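Local coordinates for protein histone-lysine N-methyltransferase, H3 lysine-9 specific SUVH6 (Arabidopsis thaliana, PDB 6A5N) that catalyses methylation of a lysine in the tail of histone H3 through its SET domain and probably reads methylated DNA through its SRA domain, at residues P287-C292 with P334-P339; R295-E300 with S341-V346; V307-G312 with T328-G333. The protein carries 1 engineered substitution. All coordinates share one frame; numbering follows the deposited sequence.

Interaction 1 (P287-C292 with P334-P339). With ZN (zinc ion), chain D; ZN (zinc ion), chain F; ZN (zinc ion), chain E.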
loop_
_atom_site.group_PDB
_atom_site.type_symbol
_atom_site.label_atom_id
_atom_site.label_comp_id
_atom_site.label_asym_id
_atom_site.label_seq_id
_atom_site.Cartn_x
_atom_site.Cartn_y
_atom_site.Cartn_z
ATOM N N PRO A 287 -15.547 23.103 -16.322
ATOM C CA PRO A 287 -14.195 22.979 -16.872
ATOM C C PRO A 287 -14.168 22.547 -18.329
ATOM O O PRO A 287 -15.146 21.978 -18.811
ATOM C CB PRO A 287 -13.577 21.894 -15.990
ATOM C CG PRO A 287 -14.744 20.987 -15.661
ATOM C CD PRO A 287 -16.034 21.809 -15.809
ATOM N N LYS A 288 -13.060 22.819 -19.013
ATOM C CA LYS A 288 -12.826 22.272 -20.344
ATOM C C LYS A 288 -12.875 20.737 -20.252
ATOM O O LYS A 288 -12.428 20.163 -19.256
ATOM C CB LYS A 288 -11.478 22.765 -20.897
ATOM C CG LYS A 288 -11.559 23.470 -22.269
ATOM C CD LYS A 288 -11.841 24.971 -22.115
ATOM C CE LYS A 288 -12.004 25.678 -23.450
ATOM N NZ LYS A 288 -12.987 24.997 -24.333
ATOM N N SER A 289 -13.450 20.088 -21.269
ATOM C CA SER A 289 -13.669 18.634 -21.292
ATOM C C SER A 289 -13.029 17.991 -22.528
ATOM O O SER A 289 -12.669 18.705 -23.464
ATOM C CB SER A 289 -15.173 18.329 -21.270
ATOM O OG SER A 289 -15.811 18.997 -20.200
ATOM N N CYS A 290 -12.886 16.660 -22.532
ATOM C CA CYS A 290 -12.339 15.951 -23.699
ATOM C C CYS A 290 -13.456 15.414 -24.592
ATOM O O CYS A 290 -14.603 15.317 -24.159
ATOM C CB CYS A 290 -11.403 14.810 -23.271
ATOM S SG CYS A 290 -12.195 13.326 -22.549
ATOM N N CYS A 291 -13.108 15.047 -25.823
ATOM C CA CYS A 291 -14.090 14.585 -26.798
ATOM C C CYS A 291 -13.937 13.108 -27.159
ATOM O O CYS A 291 -14.504 12.652 -28.152
ATOM C CB CYS A 291 -13.991 15.440 -28.069
ATOM S SG CYS A 291 -14.096 17.204 -27.783
ATOM N N CYS A 292 -13.190 12.361 -26.353
ATOM C CA CYS A 292 -12.855 10.982 -26.697
ATOM C C CYS A 292 -14.066 10.025 -26.712
ATOM O O CYS A 292 -14.901 10.041 -25.806
ATOM C CB CYS A 292 -11.774 10.464 -25.743
ATOM S SG CYS A 292 -10.168 11.349 -25.785
ATOM N N PRO A 334 -17.978 15.428 -16.023
ATOM C CA PRO A 334 -19.348 15.071 -16.407
ATOM C C PRO A 334 -19.648 15.401 -17.857
ATOM O O PRO A 334 -20.517 14.783 -18.474
ATOM C CB PRO A 334 -20.207 15.939 -15.481
ATOM C CG PRO A 334 -19.307 16.361 -14.370
ATOM C CD PRO A 334 -17.947 16.446 -14.953
ATOM N N LEU A 335 -18.951 16.399 -18.387
ATOM C CA LEU A 335 -19.179 16.840 -19.763
ATOM C C LEU A 335 -18.081 16.338 -20.710
ATOM O O LEU A 335 -18.016 16.738 -21.876
ATOM C CB LEU A 335 -19.301 18.370 -19.809
ATOM C CG LEU A 335 -20.541 18.935 -19.097
ATOM C CD1 LEU A 335 -20.771 20.414 -19.375
ATOM C CD2 LEU A 335 -21.772 18.133 -19.481
ATOM N N CYS A 336 -17.228 15.449 -20.199
ATOM C CA CYS A 336 -16.364 14.623 -21.039
ATOM C C CYS A 336 -17.216 13.520 -21.661
ATOM O O CYS A 336 -18.226 13.138 -21.075
ATOM C CB CYS A 336 -15.215 14.038 -20.214
ATOM S SG CYS A 336 -14.055 15.277 -19.613
ATOM N N LYS A 337 -16.829 13.006 -22.829
ATOM C CA LYS A 337 -17.698 12.087 -23.586
ATOM C C LYS A 337 -17.291 10.605 -23.498
ATOM O O LYS A 337 -17.918 9.732 -24.110
ATOM C CB LYS A 337 -17.739 12.526 -25.047
ATOM C CG LYS A 337 -18.585 13.760 -25.315
ATOM C CD LYS A 337 -20.049 13.532 -24.932
ATOM C CE LYS A 337 -20.773 14.847 -24.631
ATOM N NZ LYS A 337 -21.521 14.834 -23.335
ATOM N N CYS A 338 -16.243 10.359 -22.723
ATOM C CA CYS A 338 -15.651 9.046 -22.473
ATOM C C CYS A 338 -16.492 8.157 -21.557
ATOM O O CYS A 338 -17.142 8.668 -20.643
ATOM C CB CYS A 338 -14.274 9.249 -21.832
ATOM S SG CYS A 338 -14.348 10.404 -20.454
ATOM N N PRO A 339 -16.451 6.825 -21.775
ATOM C CA PRO A 339 -17.160 5.867 -20.911
ATOM C C PRO A 339 -16.695 5.936 -19.450
ATOM O O PRO A 339 -15.558 6.340 -19.216
ATOM C CB PRO A 339 -16.794 4.505 -21.524
ATOM C CG PRO A 339 -16.344 4.786 -22.906
ATOM C CD PRO A 339 -15.686 6.138 -22.837
HETATM ZN ZN ZN D . -11.972 14.307 -20.351
HETATM ZN ZN ZN F . -10.081 12.206 -23.480
HETATM ZN ZN ZN E . -11.916 10.368 -20.326
#
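L335 and S289 meet at the margin of the triangular three-zinc, nine-cysteine cluster of the Pre-SET motif, where two irregular segments run roughly alongside each other. The S289 CB lies 3.3 Å from L335 O, while its OG reaches the foot of the leucine side chain, 3.6 Å from L335 CB. At C336 the contact becomes one of sulfur chemistry: its SG takes the backbone N-H of C290 in a nearly straight bond (C290 N to C336 SG 3.4 Å, 168°) and also binds the chain D zinc ion, which C306 helps to hold. K337 adds a weak hydrogen bond from its N to C290 O and sets its CB near C292 O, after which its chain bends away towards the surface. C338 SG binds the chain E zinc ion, which C332 and C296 also bind. Across from these residues, C290 places its SG between backbone N and carbonyl carbon (chi1 73°), and from there the sulfur bridges two metals, with C290 SG 2.4 Å from the chain D zinc ion and 2.6 Å from the chain F zinc ion.

Interaction 2 (R295-E300 with S341-V346). With ZN (zinc ion), chain E; ZN (zinc ion), chain F.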
loop_
_atom_site.group_PDB
_atom_site.type_symbol
_atom_site.label_atom_id
_atom_site.label_comp_id
_atom_site.label_asym_id
_atom_site.label_seq_id
_atom_site.Cartn_x
_atom_site.Cartn_y
_atom_site.Cartn_z
ATOM N N ARG A 295 -11.934 5.077 -24.129
ATOM C CA ARG A 295 -11.273 5.445 -22.874
ATOM C C ARG A 295 -10.048 6.316 -23.114
ATOM O O ARG A 295 -9.298 6.104 -24.073
ATOM C CB ARG A 295 -10.857 4.199 -22.090
ATOM C CG ARG A 295 -12.019 3.390 -21.561
ATOM C CD ARG A 295 -11.526 2.230 -20.724
ATOM N NE ARG A 295 -10.829 1.259 -21.558
ATOM C CZ ARG A 295 -10.908 -0.054 -21.391
ATOM N NH1 ARG A 295 -10.245 -0.867 -22.199
ATOM N NH2 ARG A 295 -11.650 -0.554 -20.416
ATOM N N CYS A 296 -9.841 7.294 -22.236
ATOM C CA CYS A 296 -8.776 8.260 -22.444
ATOM C C CYS A 296 -7.434 7.683 -22.048
ATOM O O CYS A 296 -7.187 7.352 -20.880
ATOM C CB CYS A 296 -9.056 9.534 -21.667
ATOM S SG CYS A 296 -10.639 10.256 -22.087
ATOM N N THR A 297 -6.569 7.524 -23.041
ATOM C CA THR A 297 -5.231 6.996 -22.803
ATOM C C THR A 297 -4.254 7.781 -23.643
ATOM O O THR A 297 -4.642 8.419 -24.618
ATOM C CB THR A 297 -5.113 5.501 -23.158
ATOM O OG1 THR A 297 -4.929 5.375 -24.573
ATOM C CG2 THR A 297 -6.349 4.737 -22.733
ATOM N N GLU A 298 -2.987 7.720 -23.258
ATOM C CA GLU A 298 -1.909 8.271 -24.058
ATOM C C GLU A 298 -1.724 7.420 -25.312
ATOM O O GLU A 298 -1.271 7.913 -26.350
ATOM C CB GLU A 298 -0.626 8.338 -23.223
ATOM C CG GLU A 298 0.613 8.833 -23.953
ATOM C CD GLU A 298 1.395 9.838 -23.134
ATOM O OE1 GLU A 298 2.507 9.514 -22.659
ATOM O OE2 GLU A 298 0.894 10.971 -22.984
ATOM N N ALA A 299 -2.112 6.151 -25.222
ATOM C CA ALA A 299 -1.960 5.209 -26.332
ATOM C C ALA A 299 -2.694 5.628 -27.619
ATOM O O ALA A 299 -2.174 5.422 -28.719
ATOM C CB ALA A 299 -2.427 3.830 -25.895
ATOM N N GLU A 300 -3.888 6.206 -27.486
ATOM C CA GLU A 300 -4.730 6.553 -28.642
ATOM C C GLU A 300 -4.096 7.529 -29.644
ATOM O O GLU A 300 -3.302 8.392 -29.267
ATOM C CB GLU A 300 -6.060 7.132 -28.145
ATOM C CG GLU A 300 -6.974 6.110 -27.474
ATOM C CD GLU A 300 -7.566 5.110 -28.452
ATOM O OE1 GLU A 300 -7.337 5.253 -29.672
ATOM O OE2 GLU A 300 -8.228 4.154 -27.998
ATOM N N SER A 341 -15.690 3.773 -17.651
ATOM C CA SER A 341 -14.549 2.881 -17.463
ATOM C C SER A 341 -13.230 3.544 -17.849
ATOM O O SER A 341 -12.166 2.924 -17.715
ATOM C CB SER A 341 -14.730 1.592 -18.267
ATOM O OG SER A 341 -14.588 1.829 -19.650
ATOM N N CYS A 342 -13.299 4.791 -18.315
ATOM C CA CYS A 342 -12.108 5.579 -18.625
ATOM C C CYS A 342 -11.115 5.594 -17.462
ATOM O O CYS A 342 -11.502 5.749 -16.293
ATOM C CB CYS A 342 -12.520 7.004 -19.003
ATOM S SG CYS A 342 -11.169 8.186 -19.030
ATOM N N TYR A 343 -9.838 5.415 -17.779
ATOM C CA TYR A 343 -8.824 5.245 -16.749
ATOM C C TYR A 343 -8.648 6.556 -15.998
ATOM O O TYR A 343 -8.150 6.577 -14.863
ATOM C CB TYR A 343 -7.501 4.775 -17.374
ATOM C CG TYR A 343 -7.618 3.528 -18.229
ATOM C CD1 TYR A 343 -7.974 2.310 -17.678
ATOM C CD2 TYR A 343 -7.360 3.573 -19.586
ATOM C CE1 TYR A 343 -8.076 1.176 -18.463
ATOM C CE2 TYR A 343 -7.462 2.448 -20.372
ATOM C CZ TYR A 343 -7.817 1.253 -19.809
ATOM O OH TYR A 343 -7.911 0.135 -20.608
ATOM N N LEU A 344 -9.077 7.650 -16.627
ATOM C CA LEU A 344 -9.007 8.965 -16.002
ATOM C C LEU A 344 -10.264 9.232 -15.171
ATOM O O LEU A 344 -10.545 10.380 -14.801
ATOM C CB LEU A 344 -8.791 10.064 -17.061
ATOM C CG LEU A 344 -7.338 10.104 -17.558
ATOM C CD1 LEU A 344 -7.051 11.258 -18.481
ATOM C CD2 LEU A 344 -6.393 10.139 -16.379
ATOM N N ARG A 345 -10.998 8.161 -14.867
ATOM C CA ARG A 345 -12.039 8.189 -13.841
ATOM C C ARG A 345 -11.720 7.196 -12.739
ATOM O O ARG A 345 -11.851 5.982 -12.950
ATOM C CB ARG A 345 -13.415 7.860 -14.433
ATOM C CG ARG A 345 -13.745 8.574 -15.720
ATOM C CD ARG A 345 -15.247 8.665 -15.911
ATOM N NE ARG A 345 -15.609 9.286 -17.178
ATOM C CZ ARG A 345 -16.244 10.451 -17.285
ATOM N NH1 ARG A 345 -16.547 10.937 -18.483
ATOM N NH2 ARG A 345 -16.576 11.139 -16.199
ATOM N N VAL A 346 -11.287 7.681 -11.575
ATOM C CA VAL A 346 -10.993 6.782 -10.451
ATOM C C VAL A 346 -11.639 7.250 -9.150
ATOM O O VAL A 346 -12.416 6.524 -8.548
ATOM C CB VAL A 346 -9.469 6.625 -10.219
ATOM C CG1 VAL A 346 -9.197 5.697 -9.032
ATOM C CG2 VAL A 346 -8.809 6.043 -11.438
HETATM ZN ZN ZN E . -11.916 10.368 -20.326
HETATM ZN ZN ZN F . -10.081 12.206 -23.480
#
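R295 and Y343 both set CG anti to the carbonyl carbon, and a bend at chi3 (-67°) in the arginine folds its guanidinium back across the tyrosine. R295 CD then sits over one face of the Y343 ring, 4.2 Å from the centroid, as a CH-pi contact. Further out, the two flat groups overlap at a tilt of 31°, with Y343 OH above the guanidinium face. R295 NH1 is 3.0 Å from Y343 OH, but its N-H does not point at the oxygen and no hydrogen bond results. S341 meets the same arginine chain with its OG 3.3 Å from R295 CD. The tyrosine edge is met by T297, whose CG2 is 3.5 Å from Y343 CE2 and near the ring plane, and F318 stacks on the ring as well. Deeper in, C342 SG, a ligand of the chain E zinc ion at 2.6 Å, also accepts the N-H of C296 (C296 N to C342 SG 3.6 Å, 157°). L344, within a type I turn from C342 to R345, gives it a second, weak N-H bond. C296 SG bridges two metals of the Pre-SET cluster, 2.2 Å from the chain E zinc ion and 2.5 Å from the chain F one. Two zinc ions on C296 SG, and a zinc ion plus N-H donors on C342 SG, probably disperse the thiolate charge and let these sulfurs lie close.

Interaction 3 (V307-G312 with T328-G333). With ZN (zinc ion), chain E.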
loop_
_atom_site.group_PDB
_atom_site.type_symbol
_atom_site.label_atom_id
_atom_site.label_comp_id
_atom_site.label_asym_id
_atom_site.label_seq_id
_atom_site.Cartn_x
_atom_site.Cartn_y
_atom_site.Cartn_z
ATOM N N VAL A 307 -5.846 14.456 -20.704
ATOM C CA VAL A 307 -4.463 13.986 -20.724
ATOM C C VAL A 307 -3.489 15.167 -20.825
ATOM O O VAL A 307 -2.629 15.342 -19.957
ATOM C CB VAL A 307 -4.232 13.012 -21.893
ATOM C CG1 VAL A 307 -2.753 12.716 -22.081
ATOM C CG2 VAL A 307 -4.985 11.736 -21.637
ATOM N N GLU A 308 -3.630 15.984 -21.868
ATOM C CA GLU A 308 -2.819 17.194 -21.997
ATOM C C GLU A 308 -2.849 18.031 -20.720
ATOM O O GLU A 308 -1.801 18.529 -20.281
ATOM C CB GLU A 308 -3.285 18.031 -23.196
ATOM C CG GLU A 308 -3.139 17.307 -24.514
ATOM C CD GLU A 308 -1.722 16.813 -24.765
ATOM O OE1 GLU A 308 -0.799 17.649 -24.803
ATOM O OE2 GLU A 308 -1.522 15.580 -24.871
ATOM N N LYS A 309 -4.025 18.155 -20.103
ATOM C CA LYS A 309 -4.117 18.851 -18.821
ATOM C C LYS A 309 -3.238 18.208 -17.740
ATOM O O LYS A 309 -2.630 18.919 -16.940
ATOM C CB LYS A 309 -5.572 18.913 -18.343
ATOM C CG LYS A 309 -6.207 20.276 -18.506
ATOM C CD LYS A 309 -7.521 20.393 -17.743
ATOM C CE LYS A 309 -8.556 19.416 -18.256
ATOM N NZ LYS A 309 -9.924 19.646 -17.688
ATOM N N ASN A 310 -3.169 16.878 -17.706
ATOM C CA ASN A 310 -2.301 16.182 -16.738
ATOM C C ASN A 310 -0.818 16.190 -17.125
ATOM O O ASN A 310 -0.045 15.378 -16.621
ATOM C CB ASN A 310 -2.770 14.726 -16.564
ATOM C CG ASN A 310 -3.982 14.600 -15.656
ATOM O OD1 ASN A 310 -3.919 14.895 -14.460
ATOM N ND2 ASN A 310 -5.103 14.206 -16.233
ATOM N N GLY A 311 -0.421 17.087 -18.025
ATOM C CA GLY A 311 0.972 17.180 -18.427
ATOM C C GLY A 311 1.385 16.163 -19.473
ATOM O O GLY A 311 2.570 15.855 -19.616
ATOM N N GLY A 312 0.420 15.634 -20.214
ATOM C CA GLY A 312 0.739 14.631 -21.217
ATOM C C GLY A 312 1.075 13.254 -20.662
ATOM O O GLY A 312 1.968 12.582 -21.178
ATOM N N THR A 328 -1.562 18.483 -8.590
ATOM C CA THR A 328 -2.980 18.354 -8.930
ATOM C C THR A 328 -3.242 17.242 -9.961
ATOM O O THR A 328 -2.543 17.149 -10.984
ATOM C CB THR A 328 -3.528 19.670 -9.503
ATOM O OG1 THR A 328 -3.044 20.772 -8.722
ATOM C CG2 THR A 328 -5.045 19.662 -9.491
ATOM N N ILE A 329 -4.245 16.404 -9.709
ATOM C CA ILE A 329 -4.646 15.393 -10.686
ATOM C C ILE A 329 -5.984 15.741 -11.333
ATOM O O ILE A 329 -6.973 15.958 -10.641
ATOM C CB ILE A 329 -4.749 14.006 -10.050
ATOM C CG1 ILE A 329 -3.358 13.514 -9.669
ATOM C CG2 ILE A 329 -5.452 13.026 -11.001
ATOM C CD1 ILE A 329 -3.314 12.065 -9.411
ATOM N N TYR A 330 -6.005 15.796 -12.661
ATOM C CA TYR A 330 -7.215 16.125 -13.417
ATOM C C TYR A 330 -7.950 14.874 -13.900
ATOM O O TYR A 330 -7.425 14.120 -14.728
ATOM C CB TYR A 330 -6.838 17.024 -14.595
ATOM C CG TYR A 330 -6.159 18.283 -14.128
ATOM C CD1 TYR A 330 -6.900 19.408 -13.788
ATOM C CD2 TYR A 330 -4.784 18.342 -13.989
ATOM C CE1 TYR A 330 -6.285 20.562 -13.337
ATOM C CE2 TYR A 330 -4.161 19.491 -13.540
ATOM C CZ TYR A 330 -4.916 20.597 -13.218
ATOM O OH TYR A 330 -4.293 21.738 -12.769
ATOM N N GLU A 331 -9.153 14.643 -13.383
ATOM C CA GLU A 331 -9.978 13.549 -13.888
ATOM C C GLU A 331 -11.012 14.038 -14.937
ATOM O O GLU A 331 -11.383 15.225 -14.948
ATOM C CB GLU A 331 -10.666 12.840 -12.716
ATOM C CG GLU A 331 -9.809 11.726 -12.126
ATOM C CD GLU A 331 -10.476 10.996 -10.970
ATOM O OE1 GLU A 331 -11.624 10.533 -11.155
ATOM O OE2 GLU A 331 -9.822 10.829 -9.912
ATOM N N CYS A 332 -11.454 13.128 -15.812
ATOM C CA CYS A 332 -12.459 13.447 -16.826
ATOM C C CYS A 332 -13.768 13.866 -16.156
ATOM O O CYS A 332 -14.246 13.196 -15.225
ATOM C CB CYS A 332 -12.697 12.253 -17.759
ATOM S SG CYS A 332 -11.499 12.045 -19.110
ATOM N N GLY A 333 -14.339 14.976 -16.614
ATOM C CA GLY A 333 -15.548 15.500 -16.006
ATOM C C GLY A 333 -16.847 14.925 -16.547
ATOM O O GLY A 333 -16.835 14.043 -17.409
HETATM ZN ZN ZN E . -11.916 10.368 -20.326
#
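The side chains of N310 and Y330 run antiparallel and offset, the amide plane turned 61° from the ring, and this offset brings the amide against the tyrosine's backbone instead of its hydroxyl. Both polar atoms of the amide are used. Y330 N donates to N310 OD1 at 2.9 Å, arriving 20° out of the carbonyl plane, while N310 ND2 returns an almost straight bond to Y330 O at 2.8 Å, on a lone pair and within the amide plane. Two bonds to one residue fix the rotation of the amide and give both of its polar atoms a partner. With CG anti to the carbonyl carbon (chi1 -79°), N310 reaches the strand just as the chain leaves helix 305-309. The same OD1 lies at the edge of the Y330 ring, 3.6 Å from CD2 of that tyrosine. The K309 side chain runs roughly perpendicular to that of Y330, its CD 4.1 Å from Y330 CD1, before its NZ carries on to a hydrogen bond with K288 O. T328 CG2 sits over one face of the ring, toward its rim. Strand 329-330 is an edge strand of its sheet and pairs with strand 461-467 through the backbone of I329 and E331, so N310 occupies the other side of its backbone. Two residues on, C332 SG binds the chain E zinc ion at 2.1 Å. The helix ends in a Schellman motif with G311 as the positive-phi C-prime residue, and the asparagine beside it docks this helix end onto the strand that joins the Pre-SET zinc cluster to the SET-domain sheet.

Overall arrangement
From the N terminus, 287-292 comes first and waits for 334-339, so that interaction 1 closes a loop of 41 intervening residues. Segment 295-300 lies inside that loop but finds its partner, 341-346, beyond it, and interactions 1 and 2 therefore cross. Interaction 3, between 307-312 and 328-333, closes a shorter loop nested within both. All six segments belong to the Pre-SET motif, and the centres of the three interactions lie 10 to 11 Å apart around the zinc ions. Direct bonds join them too: R345 NH1 to C338 O, C332 N to L344 O, and V346 N to E331 OE1. Helix 305-309, strand 329-330 and the cysteine-rich loops are thus tied into one unit beside strand 461-467.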